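Local structure of transcriptional regulator (Pyrococcus horikoshii, 1UDD) at residues Met114-Ala119 / Phe197-Lys202; Phe47-Gly52 / Leu205-Met210; Val51-Ala56 / Pro135-Tyr140; Met4-Leu9 / Arg177-Ile182. The protein is a TenA homologue, named a transcriptional regulator, an all-helical protein of the TENA/THI-4/PQQC family that assembles as four chains. All coordinates share one frame; numbering follows the deposited sequence.

Starting at the N terminus, 4-9 pairs with 177-182 and closes the large loop of contact 4. Inside that loop lies contact 3, joining 51-56 to 135-140. Contact 2 begins on the same helix, 36-63, shares Val51 and Gly52 with contact 3, and runs to 205-210 near the C terminus. Contact 1, between 114-119 and 197-202, is nested within the loop of contact 2 and crosses contacts 3 and 4; contacts 2 and 4 also cross. Contacts 1, 2 and 3 cluster in the core, tying helices 36-63, 108-123, 126-146 and 190-213 together, whereas contact 4 holds the short N-terminal helix against helix 169-183, some distance from the chain's centre.

Contact 1 (Met114-Ala119 / Phe197-Lys202); sequences MDFMLA and FITGSK
Between segments 114-119 and 197-202, on helices 108-123 and 190-213, the nearest CA atoms are those of Phe116 and Gly200, 8.0 Å apart. Both helices belong to the all-helical, heme oxygenase-like bundle of the TENA/THI-4/PQQC family, and a single ring spans the distance between them. The first torsion of Phe116 places CG anti to the backbone N (chi1 150°), which carries the phenyl group toward the other helix.

There the ring meets two neighbouring residues in different ways. The methyl of Thr199 sits over one face as a CH-pi contact, with CG2 3.8 Å from the centroid of the Phe116 ring and 24° off the ring normal. It is displaced toward the rim, and its closest ring atom is Phe116 CE1, 3.5 Å from Thr199 CG2. Gly200 meets the ring with backbone atoms alone: its CA lies 3.7 Å from Phe116 CE2, approaching obliquely, and its N lies against CZ.

Thr199 divides its two branches, since the methyl serves the ring while OG1 turns back to hydrogen-bond Arg195 O one turn earlier. Phe203 adds a further ring beside Phe116, and Asp115 of the second subunit packs on Phe116, so this spot lies close to a subunit interface.

Within helix 190-213, Phe197 O accepts two bonds, from Ser201 N and from Ser201 OG at 2.8 Å, and the two donors arrive from opposite faces of the carbonyl plane.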
loop_
_atom_site.group_PDB
_atom_site.type_symbol
_atom_site.label_atom_id
_atom_site.label_comp_id
_atom_site.label_asym_id
_atom_site.label_seq_id
_atom_site.Cartn_x
_atom_site.Cartn_y
_atom_site.Cartn_z
ATOM N N MET A 114 -2.278 14.468 8.134
ATOM C CA MET A 114 -1.793 13.947 6.872
ATOM C C MET A 114 -1.769 12.405 6.890
ATOM O O MET A 114 -2.075 11.764 5.885
ATOM C CB MET A 114 -0.407 14.511 6.575
ATOM C CG MET A 114 -0.435 16.011 6.318
ATOM S SD MET A 114 -1.751 16.506 5.122
ATOM C CE MET A 114 -2.965 17.114 6.214
ATOM N N ASP A 115 -1.413 11.819 8.034
ATOM C CA ASP A 115 -1.356 10.359 8.165
ATOM C C ASP A 115 -2.739 9.736 8.068
ATOM O O ASP A 115 -2.899 8.660 7.518
ATOM C CB ASP A 115 -0.672 9.963 9.482
ATOM C CG ASP A 115 0.822 10.213 9.446
ATOM O OD1 ASP A 115 1.347 10.511 8.347
ATOM O OD2 ASP A 115 1.472 10.105 10.501
ATOM N N PHE A 116 -3.735 10.424 8.614
ATOM C CA PHE A 116 -5.111 9.965 8.538
ATOM C C PHE A 116 -5.508 9.915 7.055
ATOM O O PHE A 116 -6.127 8.948 6.592
ATOM C CB PHE A 116 -6.035 10.921 9.310
ATOM C CG PHE A 116 -7.446 10.988 8.756
ATOM C CD1 PHE A 116 -8.340 9.946 8.964
ATOM C CD2 PHE A 116 -7.861 12.092 8.004
ATOM C CE1 PHE A 116 -9.637 9.993 8.434
ATOM C CE2 PHE A 116 -9.151 12.151 7.469
ATOM C CZ PHE A 116 -10.041 11.096 7.687
ATOM N N MET A 117 -5.139 10.945 6.303
ATOM C CA MET A 117 -5.460 10.966 4.865
ATOM C C MET A 117 -4.810 9.775 4.140
ATOM O O MET A 117 -5.475 9.040 3.414
ATOM C CB MET A 117 -4.948 12.250 4.188
ATOM C CG MET A 117 -5.400 13.572 4.839
ATOM S SD MET A 117 -5.120 15.008 3.784
ATOM C CE MET A 117 -3.626 14.597 3.034
ATOM N N LEU A 118 -3.503 9.606 4.334
ATOM C CA LEU A 118 -2.781 8.536 3.668
ATOM C C LEU A 118 -3.286 7.169 4.117
ATOM O O LEU A 118 -3.531 6.291 3.302
ATOM C CB LEU A 118 -1.279 8.656 3.950
ATOM C CG LEU A 118 -0.406 7.677 3.152
ATOM C CD1 LEU A 118 -0.628 7.881 1.661
ATOM C CD2 LEU A 118 1.048 7.899 3.491
ATOM N N ALA A 119 -3.437 6.990 5.419
ATOM C CA ALA A 119 -3.928 5.719 5.942
ATOM C C ALA A 119 -5.313 5.365 5.384
ATOM O O ALA A 119 -5.598 4.195 5.077
ATOM C CB ALA A 119 -3.972 5.764 7.469
ATOM N N PHE A 197 -15.518 11.185 7.294
ATOM C CA PHE A 197 -15.780 12.605 7.090
ATOM C C PHE A 197 -15.749 13.364 8.421
ATOM O O PHE A 197 -15.250 14.484 8.490
ATOM C CB PHE A 197 -17.155 12.810 6.440
ATOM C CG PHE A 197 -17.365 14.200 5.872
ATOM C CD1 PHE A 197 -16.974 14.500 4.566
ATOM C CD2 PHE A 197 -17.954 15.205 6.646
ATOM C CE1 PHE A 197 -17.170 15.795 4.028
ATOM C CE2 PHE A 197 -18.155 16.488 6.131
ATOM C CZ PHE A 197 -17.761 16.784 4.811
ATOM N N ILE A 198 -16.301 12.770 9.476
ATOM C CA ILE A 198 -16.300 13.446 10.765
ATOM C C ILE A 198 -14.882 13.549 11.330
ATOM O O ILE A 198 -14.511 14.548 11.959
ATOM C CB ILE A 198 -17.224 12.728 11.777
ATOM C CG1 ILE A 198 -18.680 13.090 11.471
ATOM C CG2 ILE A 198 -16.875 13.153 13.208
ATOM C CD1 ILE A 198 -19.712 12.371 12.352
ATOM N N THR A 199 -14.085 12.516 11.096
ATOM C CA THR A 199 -12.691 12.527 11.556
ATOM C C THR A 199 -11.949 13.652 10.842
ATOM O O THR A 199 -11.221 14.429 11.463
ATOM C CB THR A 199 -11.981 11.190 11.226
ATOM O OG1 THR A 199 -12.605 10.132 11.962
ATOM C CG2 THR A 199 -10.488 11.258 11.566
ATOM N N GLY A 200 -12.152 13.736 9.532
ATOM C CA GLY A 200 -11.479 14.756 8.750
ATOM C C GLY A 200 -11.869 16.147 9.192
ATOM O O GLY A 200 -11.042 17.063 9.192
ATOM N N SER A 201 -13.138 16.301 9.567
ATOM C CA SER A 201 -13.664 17.589 10.013
ATOM C C SER A 201 -13.035 17.974 11.346
ATOM O O SER A 201 -12.712 19.147 11.573
ATOM C CB SER A 201 -15.195 17.522 10.148
ATOM O OG SER A 201 -15.792 17.199 8.903
ATOM N N LYS A 202 -12.871 16.996 12.235
ATOM C CA LYS A 202 -12.238 17.271 13.530
ATOM C C LYS A 202 -10.793 17.708 13.312
ATOM O O LYS A 202 -10.317 18.651 13.947
ATOM C CB LYS A 202 -12.272 16.041 14.434
ATOM C CG LYS A 202 -13.661 15.703 14.947
ATOM C CD LYS A 202 -13.553 14.651 16.020
ATOM C CE LYS A 202 -14.907 14.297 16.592
ATOM N NZ LYS A 202 -14.747 13.317 17.709
#

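Contact 2 (Phe47-Gly52 / Leu205-Met210); sequences FNYLVG and LAFWEM
Tyr49 and Phe207 make the whole contact between 47-52 and 205-210, reaching across from helices whose CA atoms are 10.2 Å apart at these two residues. Along the first segment, Phe47 faces another way: Val51 CG2 lies 3.6 Å above the plane of the Phe47 ring, which also meets Tyr66 of the third subunit edge to face. Asn48 ties this helix to helix 108-123 through a hydrogen bond from ND2 to Asn110 OD1.

Tyr49 comes next, and a chi1 of -166° swings its ring away from its own N and extends the phenol toward helix 190-213. It drives an edge into the face of Phe207 in a T-shaped stack, centroids 5.2 Å apart and planes at 80°. Tyr49 CD1 leads, 3.6 Å from Phe207 CZ, while Phe207 CE2 lies in the plane of the tyrosine ring. The phenol oxygen is engaged separately, by a hydrogen bond to Glu204 OE2 one turn before Phe207.

On the opposite face of Phe207 the methyl of Met210 closes in, CE standing 3.6 Å above the ring and over its centre. Phe207 is thus clamped between a tyrosine edge and a methionine methyl, with its rotation restricted from both sides. The T-shaped pair of Tyr49 and Phe207 so joins helices 36-63 and 190-213 inside the heme oxygenase-like helical bundle of the family.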
loop_
_atom_site.group_PDB
_atom_site.type_symbol
_atom_site.label_atom_id
_atom_site.label_comp_id
_atom_site.label_asym_id
_atom_site.label_seq_id
_atom_site.Cartn_x
_atom_site.Cartn_y
_atom_site.Cartn_z
ATOM N N PHE A 47 3.198 23.473 4.246
ATOM C CA PHE A 47 4.016 22.663 3.348
ATOM C C PHE A 47 3.691 21.185 3.539
ATOM O O PHE A 47 3.382 20.466 2.588
ATOM C CB PHE A 47 5.506 22.863 3.608
ATOM C CG PHE A 47 6.370 22.040 2.712
ATOM C CD1 PHE A 47 6.430 22.313 1.349
ATOM C CD2 PHE A 47 7.103 20.968 3.220
ATOM C CE1 PHE A 47 7.215 21.525 0.495
ATOM C CE2 PHE A 47 7.892 20.173 2.375
ATOM C CZ PHE A 47 7.946 20.456 1.010
ATOM N N ASN A 48 3.763 20.743 4.786
ATOM C CA ASN A 48 3.487 19.360 5.116
ATOM C C ASN A 48 2.084 18.948 4.674
ATOM O O ASN A 48 1.844 17.782 4.353
ATOM C CB ASN A 48 3.629 19.145 6.613
ATOM C CG ASN A 48 3.708 17.689 6.967
ATOM O OD1 ASN A 48 4.626 16.995 6.529
ATOM N ND2 ASN A 48 2.747 17.205 7.754
ATOM N N TYR A 49 1.166 19.908 4.678
ATOM C CA TYR A 49 -0.215 19.678 4.280
ATOM C C TYR A 49 -0.236 19.481 2.761
ATOM O O TYR A 49 -0.888 18.571 2.245
ATOM C CB TYR A 49 -1.063 20.894 4.691
ATOM C CG TYR A 49 -2.573 20.701 4.657
ATOM C CD1 TYR A 49 -3.383 21.264 5.652
ATOM C CD2 TYR A 49 -3.199 20.013 3.615
ATOM C CE1 TYR A 49 -4.775 21.154 5.608
ATOM C CE2 TYR A 49 -4.595 19.898 3.563
ATOM C CZ TYR A 49 -5.370 20.472 4.563
ATOM O OH TYR A 49 -6.742 20.394 4.500
ATOM N N LEU A 50 0.501 20.340 2.067
ATOM C CA LEU A 50 0.610 20.314 0.614
ATOM C C LEU A 50 1.170 18.963 0.160
ATOM O O LEU A 50 0.636 18.329 -0.761
ATOM C CB LEU A 50 1.526 21.460 0.180
ATOM C CG LEU A 50 1.883 21.706 -1.281
ATOM C CD1 LEU A 50 2.710 22.982 -1.367
ATOM C CD2 LEU A 50 2.657 20.531 -1.852
ATOM N N VAL A 51 2.251 18.533 0.808
ATOM C CA VAL A 51 2.870 17.260 0.488
ATOM C C VAL A 51 1.920 16.103 0.862
ATOM O O VAL A 51 1.692 15.197 0.064
ATOM C CB VAL A 51 4.237 17.095 1.242
ATOM C CG1 VAL A 51 4.811 15.698 1.010
ATOM C CG2 VAL A 51 5.234 18.141 0.751
ATOM N N GLY A 52 1.353 16.153 2.062
ATOM C CA GLY A 52 0.456 15.095 2.512
ATOM C C GLY A 52 -0.775 14.903 1.638
ATOM O O GLY A 52 -1.208 13.769 1.389
ATOM N N LEU A 205 -10.609 21.334 12.309
ATOM C CA LEU A 205 -10.797 22.221 13.448
ATOM C C LEU A 205 -9.515 22.237 14.272
ATOM O O LEU A 205 -9.031 23.298 14.679
ATOM C CB LEU A 205 -11.985 21.743 14.296
ATOM C CG LEU A 205 -12.358 22.534 15.553
ATOM C CD1 LEU A 205 -12.426 24.015 15.254
ATOM C CD2 LEU A 205 -13.696 22.032 16.076
ATOM N N ALA A 206 -8.951 21.053 14.481
ATOM C CA ALA A 206 -7.723 20.917 15.253
ATOM C C ALA A 206 -6.588 21.674 14.582
ATOM O O ALA A 206 -5.724 22.248 15.256
ATOM C CB ALA A 206 -7.350 19.435 15.389
ATOM N N PHE A 207 -6.586 21.669 13.253
ATOM C CA PHE A 207 -5.534 22.340 12.514
ATOM C C PHE A 207 -5.584 23.851 12.754
ATOM O O PHE A 207 -4.552 24.492 12.952
ATOM C CB PHE A 207 -5.661 22.051 11.018
ATOM C CG PHE A 207 -4.356 22.107 10.275
ATOM C CD1 PHE A 207 -3.509 20.994 10.245
ATOM C CD2 PHE A 207 -3.980 23.258 9.580
ATOM C CE1 PHE A 207 -2.304 21.025 9.522
ATOM C CE2 PHE A 207 -2.787 23.302 8.862
ATOM C CZ PHE A 207 -1.944 22.180 8.828
ATOM N N TRP A 208 -6.783 24.423 12.719
ATOM C CA TRP A 208 -6.906 25.854 12.947
ATOM C C TRP A 208 -6.486 26.135 14.377
ATOM O O TRP A 208 -5.781 27.103 14.648
ATOM C CB TRP A 208 -8.348 26.324 12.711
ATOM C CG TRP A 208 -8.755 26.237 11.271
ATOM C CD1 TRP A 208 -9.744 25.458 10.744
ATOM C CD2 TRP A 208 -8.182 26.959 10.174
ATOM N NE1 TRP A 208 -9.826 25.653 9.390
ATOM C CE2 TRP A 208 -8.877 26.568 9.011
ATOM C CE3 TRP A 208 -7.145 27.905 10.063
ATOM C CZ2 TRP A 208 -8.575 27.084 7.747
ATOM C CZ3 TRP A 208 -6.844 28.420 8.805
ATOM C CH2 TRP A 208 -7.559 28.006 7.661
ATOM N N GLU A 209 -6.905 25.261 15.284
ATOM C CA GLU A 209 -6.591 25.422 16.692
ATOM C C GLU A 209 -5.092 25.439 16.947
ATOM O O GLU A 209 -4.600 26.267 17.710
ATOM C CB GLU A 209 -7.244 24.302 17.502
ATOM C CG GLU A 209 -7.061 24.420 19.015
ATOM C CD GLU A 209 -7.519 25.766 19.568
ATOM O OE1 GLU A 209 -8.570 26.266 19.107
ATOM O OE2 GLU A 209 -6.835 26.314 20.469
ATOM N N MET A 210 -4.359 24.532 16.311
ATOM C CA MET A 210 -2.922 24.498 16.524
ATOM C C MET A 210 -2.257 25.691 15.850
ATOM O O MET A 210 -1.190 26.137 16.274
ATOM C CB MET A 210 -2.334 23.180 16.012
ATOM C CG MET A 210 -2.231 23.076 14.529
ATOM S SD MET A 210 -0.646 23.611 13.938
ATOM C CE MET A 210 -0.884 23.246 12.159
#

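Contact 3 (Val51-Ala56 / Pro135-Tyr140); sequences VGLTRA and PCFWSY
This is a buried apolar contact near the centre of the chain, where Leu53 of helix 36-63 plugs against Cys136 and Phe137 of helix 126-146 in the core of the heme oxygenase-like bundle. The CA atoms of Leu53 and Cys136 are 9.1 Å apart, a distance bridged by side chains alone.

Helix 126-146 is kinked at Pro135 and Cys136, whose N atoms make no bond to the preceding turn. At that kink, Pro135 O is gripped twice from opposite faces of its plane, by Ser139 N and by Ser139 OG at 2.6 Å.

Further side chains fill in around the trio. Met117 of helix 108-123 packs on Leu53, and Leu174 and Leu178 of helix 169-183 pack on Phe137. On the far side of helix 36-63, Arg55 NH1 hydrogen-bonds to Ser62 O and Ala64 O of the third subunit, so the same helix serves both core and interface.

A chi1 of -159° turns the fork of Leu53 to the carbonyl side and points it at the other helix, where the two prongs find different partners. Leu53 CD1 touches the sulfur, 3.9 Å from Cys136 SG, and also grazes Phe137 at CE1. Although Phe137 does not leave its backbone aimed at Leu53, its ring reaches far enough to meet it: the second methyl, Leu53 CD2, approaches the end of that ring obliquely, 4.1 Å from Phe137 CZ.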
loop_
_atom_site.group_PDB
_atom_site.type_symbol
_atom_site.label_atom_id
_atom_site.label_comp_id
_atom_site.label_asym_id
_atom_site.label_seq_id
_atom_site.Cartn_x
_atom_site.Cartn_y
_atom_site.Cartn_z
ATOM N N VAL A 51 2.251 18.533 0.808
ATOM C CA VAL A 51 2.870 17.260 0.488
ATOM C C VAL A 51 1.920 16.103 0.862
ATOM O O VAL A 51 1.692 15.197 0.064
ATOM C CB VAL A 51 4.237 17.095 1.242
ATOM C CG1 VAL A 51 4.811 15.698 1.010
ATOM C CG2 VAL A 51 5.234 18.141 0.751
ATOM N N GLY A 52 1.353 16.153 2.062
ATOM C CA GLY A 52 0.456 15.095 2.512
ATOM C C GLY A 52 -0.775 14.903 1.638
ATOM O O GLY A 52 -1.208 13.769 1.389
ATOM N N LEU A 53 -1.361 16.006 1.191
ATOM C CA LEU A 53 -2.537 15.939 0.328
ATOM C C LEU A 53 -2.109 15.236 -0.959
ATOM O O LEU A 53 -2.841 14.426 -1.522
ATOM C CB LEU A 53 -3.034 17.347 0.018
ATOM C CG LEU A 53 -4.479 17.547 -0.443
ATOM C CD1 LEU A 53 -5.426 17.091 0.661
ATOM C CD2 LEU A 53 -4.719 19.035 -0.770
ATOM N N THR A 54 -0.907 15.558 -1.420
ATOM C CA THR A 54 -0.365 14.955 -2.635
ATOM C C THR A 54 -0.157 13.445 -2.489
ATOM O O THR A 54 -0.524 12.682 -3.380
ATOM C CB THR A 54 0.963 15.624 -3.015
ATOM O OG1 THR A 54 0.722 17.014 -3.260
ATOM C CG2 THR A 54 1.551 15.005 -4.260
ATOM N N ARG A 55 0.423 13.012 -1.369
ATOM C CA ARG A 55 0.656 11.586 -1.144
ATOM C C ARG A 55 -0.638 10.809 -1.148
ATOM O O ARG A 55 -0.719 9.736 -1.748
ATOM C CB ARG A 55 1.343 11.313 0.205
ATOM C CG ARG A 55 2.816 11.629 0.250
ATOM C CD ARG A 55 3.458 11.253 1.606
ATOM N NE ARG A 55 4.674 12.034 1.766
ATOM C CZ ARG A 55 5.779 11.814 1.074
ATOM N NH1 ARG A 55 5.813 10.816 0.202
ATOM N NH2 ARG A 55 6.816 12.636 1.194
ATOM N N ALA A 56 -1.650 11.334 -0.461
ATOM C CA ALA A 56 -2.920 10.622 -0.387
ATOM C C ALA A 56 -3.576 10.550 -1.770
ATOM O O ALA A 56 -4.124 9.508 -2.148
ATOM C CB ALA A 56 -3.856 11.289 0.646
ATOM N N PRO A 135 -13.488 16.957 3.597
ATOM C CA PRO A 135 -13.555 18.051 4.571
ATOM C C PRO A 135 -12.519 19.108 4.185
ATOM O O PRO A 135 -12.786 20.305 4.254
ATOM C CB PRO A 135 -13.234 17.362 5.888
ATOM C CG PRO A 135 -13.816 15.952 5.670
ATOM C CD PRO A 135 -13.388 15.641 4.259
ATOM N N CYS A 136 -11.341 18.661 3.758
ATOM C CA CYS A 136 -10.289 19.598 3.342
ATOM C C CYS A 136 -10.766 20.537 2.241
ATOM O O CYS A 136 -10.927 21.738 2.460
ATOM C CB CYS A 136 -9.057 18.848 2.837
ATOM S SG CYS A 136 -7.973 19.881 1.799
ATOM N N PHE A 137 -10.991 19.984 1.056
ATOM C CA PHE A 137 -11.429 20.779 -0.091
ATOM C C PHE A 137 -12.730 21.564 0.156
ATOM O O PHE A 137 -12.801 22.761 -0.109
ATOM C CB PHE A 137 -11.626 19.883 -1.326
ATOM C CG PHE A 137 -10.344 19.362 -1.933
ATOM C CD1 PHE A 137 -9.714 18.237 -1.415
ATOM C CD2 PHE A 137 -9.784 19.982 -3.050
ATOM C CE1 PHE A 137 -8.542 17.733 -2.005
ATOM C CE2 PHE A 137 -8.616 19.487 -3.645
ATOM C CZ PHE A 137 -7.996 18.362 -3.122
ATOM N N TRP A 138 -13.740 20.886 0.691
ATOM C CA TRP A 138 -15.051 21.492 0.916
ATOM C C TRP A 138 -15.122 22.582 1.988
ATOM O O TRP A 138 -15.658 23.662 1.731
ATOM C CB TRP A 138 -16.072 20.385 1.198
ATOM C CG TRP A 138 -17.516 20.790 1.092
ATOM C CD1 TRP A 138 -18.018 22.019 0.729
ATOM C CD2 TRP A 138 -18.651 19.961 1.369
ATOM N NE1 TRP A 138 -19.395 22.000 0.769
ATOM C CE2 TRP A 138 -19.810 20.750 1.157
ATOM C CE3 TRP A 138 -18.803 18.624 1.782
ATOM C CZ2 TRP A 138 -21.107 20.244 1.342
ATOM C CZ3 TRP A 138 -20.097 18.120 1.966
ATOM C CH2 TRP A 138 -21.229 18.932 1.743
ATOM N N SER A 139 -14.583 22.317 3.175
ATOM C CA SER A 139 -14.616 23.308 4.237
ATOM C C SER A 139 -13.915 24.621 3.872
ATOM O O SER A 139 -14.350 25.677 4.290
ATOM C CB SER A 139 -13.995 22.752 5.519
ATOM O OG SER A 139 -12.586 22.660 5.415
ATOM N N TYR A 140 -12.829 24.559 3.109
ATOM C CA TYR A 140 -12.118 25.779 2.739
ATOM C C TYR A 140 -12.987 26.672 1.863
ATOM O O TYR A 140 -12.912 27.903 1.943
ATOM C CB TYR A 140 -10.797 25.444 2.026
ATOM C CG TYR A 140 -9.624 25.323 2.985
ATOM C CD1 TYR A 140 -9.621 24.370 4.014
ATOM C CD2 TYR A 140 -8.555 26.221 2.919
ATOM C CE1 TYR A 140 -8.576 24.328 4.959
ATOM C CE2 TYR A 140 -7.520 26.190 3.852
ATOM C CZ TYR A 140 -7.533 25.250 4.865
ATOM O OH TYR A 140 -6.509 25.251 5.787
#

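Contact 4 (Met4-Leu9 / Arg177-Ile182); sequences MITDKL and RLRKII
The short N-terminal helix 5-11 lies across helix 169-183 here, its Ile5 and Thr6 resting on Arg179 and Ile182. The axes of the two segments pass 9.9 Å apart at 110°, and Thr6 and Arg179 come within 6.4 Å at their CA atoms.

Thr6 crosses the arginine's aliphatic stem at about a right angle: CB sits 3.7 Å from Arg179 CD, and the methyl CG2 lies against Arg179 CB and CG. A bend at chi3 (-92°) lets the stem serve Thr6 while the guanidinium makes a cation-pi contact with Trp138. Thr6 OG1 hydrogen-bonds to Asp183 OD2. Ile5 adds a methyl pair, its CG2 4.0 Å from Ile182 CG2, and lays CD1 3.7 Å from Ile182 O.

At the helix start, Met4 occupies the N-cap, and its backbone N donates to Asp7 OD2 at 2.8 Å (N-H...O 155°), meeting the carboxylate on its anti side but tilted clear of its plane.

Two longer helices back this crossing: Tyr190 and Leu193 of helix 190-213 pack on Ile5, and Thr131 and Leu134 of helix 126-146 pack on Ile182.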
loop_
_atom_site.group_PDB
_atom_site.type_symbol
_atom_site.label_atom_id
_atom_site.label_comp_id
_atom_site.label_asym_id
_atom_site.label_seq_id
_atom_site.Cartn_x
_atom_site.Cartn_y
_atom_site.Cartn_z
ATOM N N MET A 4 -28.641 13.341 -0.856
ATOM C CA MET A 4 -27.400 12.718 -1.330
ATOM C C MET A 4 -26.433 12.358 -0.191
ATOM O O MET A 4 -26.573 12.817 0.944
ATOM C CB MET A 4 -26.665 13.653 -2.293
ATOM C CG MET A 4 -27.373 13.967 -3.590
ATOM S SD MET A 4 -26.297 15.047 -4.589
ATOM C CE MET A 4 -27.304 15.351 -6.031
ATOM N N ILE A 5 -25.442 11.537 -0.515
ATOM C CA ILE A 5 -24.425 11.143 0.453
ATOM C C ILE A 5 -23.721 12.385 1.031
ATOM O O ILE A 5 -23.616 12.516 2.249
ATOM C CB ILE A 5 -23.387 10.236 -0.209
ATOM C CG1 ILE A 5 -24.074 8.944 -0.679
ATOM C CG2 ILE A 5 -22.230 9.962 0.748
ATOM C CD1 ILE A 5 -23.129 7.953 -1.332
ATOM N N THR A 6 -23.251 13.299 0.175
ATOM C CA THR A 6 -22.579 14.494 0.680
ATOM C C THR A 6 -23.530 15.409 1.467
ATOM O O THR A 6 -23.084 16.189 2.307
ATOM C CB THR A 6 -21.863 15.303 -0.454
ATOM O OG1 THR A 6 -22.807 15.705 -1.463
ATOM C CG2 THR A 6 -20.756 14.447 -1.094
ATOM N N ASP A 7 -24.834 15.320 1.191
ATOM C CA ASP A 7 -25.820 16.101 1.941
ATOM C C ASP A 7 -25.762 15.579 3.383
ATOM O O ASP A 7 -25.677 16.344 4.335
ATOM C CB ASP A 7 -27.235 15.894 1.384
ATOM C CG ASP A 7 -27.454 16.580 0.033
ATOM O OD1 ASP A 7 -26.816 17.614 -0.249
ATOM O OD2 ASP A 7 -28.285 16.086 -0.744
ATOM N N LYS A 8 -25.791 14.263 3.526
ATOM C CA LYS A 8 -25.727 13.623 4.838
ATOM C C LYS A 8 -24.433 13.920 5.570
ATOM O O LYS A 8 -24.440 14.108 6.778
ATOM C CB LYS A 8 -25.882 12.110 4.678
ATOM C CG LYS A 8 -27.253 11.704 4.188
ATOM C CD LYS A 8 -27.233 10.351 3.502
ATOM C CE LYS A 8 -27.275 9.191 4.462
ATOM N NZ LYS A 8 -27.263 7.893 3.684
ATOM N N LEU A 9 -23.317 13.949 4.844
ATOM C CA LEU A 9 -22.030 14.221 5.464
ATOM C C LEU A 9 -22.016 15.623 6.059
ATOM O O LEU A 9 -21.493 15.835 7.171
ATOM C CB LEU A 9 -20.887 14.055 4.442
ATOM C CG LEU A 9 -20.768 12.667 3.783
ATOM C CD1 LEU A 9 -19.582 12.636 2.823
ATOM C CD2 LEU A 9 -20.580 11.596 4.851
ATOM N N ARG A 177 -17.072 18.678 -8.323
ATOM C CA ARG A 177 -16.710 17.414 -8.950
ATOM C C ARG A 177 -16.341 16.328 -7.934
ATOM O O ARG A 177 -16.681 15.155 -8.122
ATOM C CB ARG A 177 -15.532 17.595 -9.912
ATOM C CG ARG A 177 -15.954 17.850 -11.357
ATOM C CD ARG A 177 -15.298 19.105 -11.894
ATOM N NE ARG A 177 -13.845 19.044 -11.755
ATOM C CZ ARG A 177 -13.060 20.116 -11.728
ATOM N NH1 ARG A 177 -13.593 21.330 -11.831
ATOM N NH2 ARG A 177 -11.748 19.973 -11.589
ATOM N N LEU A 178 -15.625 16.695 -6.879
ATOM C CA LEU A 178 -15.255 15.696 -5.882
ATOM C C LEU A 178 -16.525 15.148 -5.234
ATOM O O LEU A 178 -16.639 13.943 -5.000
ATOM C CB LEU A 178 -14.320 16.292 -4.825
ATOM C CG LEU A 178 -12.899 16.613 -5.336
ATOM C CD1 LEU A 178 -12.047 17.185 -4.221
ATOM C CD2 LEU A 178 -12.245 15.354 -5.882
ATOM N N ARG A 179 -17.490 16.024 -4.973
ATOM C CA ARG A 179 -18.745 15.595 -4.368
ATOM C C ARG A 179 -19.573 14.740 -5.322
ATOM O O ARG A 179 -20.266 13.816 -4.888
ATOM C CB ARG A 179 -19.559 16.804 -3.888
ATOM C CG ARG A 179 -18.964 17.461 -2.643
ATOM C CD ARG A 179 -19.981 18.216 -1.788
ATOM N NE ARG A 179 -20.085 19.631 -2.149
ATOM C CZ ARG A 179 -20.610 20.054 -3.285
ATOM N NH1 ARG A 179 -21.075 19.161 -4.141
ATOM N NH2 ARG A 179 -20.637 21.348 -3.584
ATOM N N LYS A 180 -19.486 15.031 -6.620
ATOM C CA LYS A 180 -20.237 14.272 -7.606
ATOM C C LYS A 180 -19.723 12.844 -7.654
ATOM O O LYS A 180 -20.497 11.891 -7.730
ATOM C CB LYS A 180 -20.125 14.910 -8.989
ATOM C CG LYS A 180 -20.730 14.049 -10.094
ATOM C CD LYS A 180 -20.672 14.768 -11.441
ATOM C CE LYS A 180 -21.377 13.979 -12.539
ATOM N NZ LYS A 180 -21.502 14.790 -13.785
ATOM N N ILE A 181 -18.406 12.693 -7.612
ATOM C CA ILE A 181 -17.841 11.371 -7.626
ATOM C C ILE A 181 -18.312 10.593 -6.399
ATOM O O ILE A 181 -18.806 9.475 -6.519
ATOM C CB ILE A 181 -16.317 11.431 -7.671
ATOM C CG1 ILE A 181 -15.885 11.974 -9.042
ATOM C CG2 ILE A 181 -15.747 10.032 -7.420
ATOM C CD1 ILE A 181 -14.404 12.311 -9.155
ATOM N N ILE A 182 -18.189 11.185 -5.224
ATOM C CA ILE A 182 -18.636 10.493 -4.023
ATOM C C ILE A 182 -20.153 10.218 -4.086
ATOM O O ILE A 182 -20.609 9.129 -3.743
ATOM C CB ILE A 182 -18.296 11.319 -2.752
ATOM C CG1 ILE A 182 -16.780 11.330 -2.547
ATOM C CG2 ILE A 182 -19.022 10.746 -1.526
ATOM C CD1 ILE A 182 -16.311 12.352 -1.535
#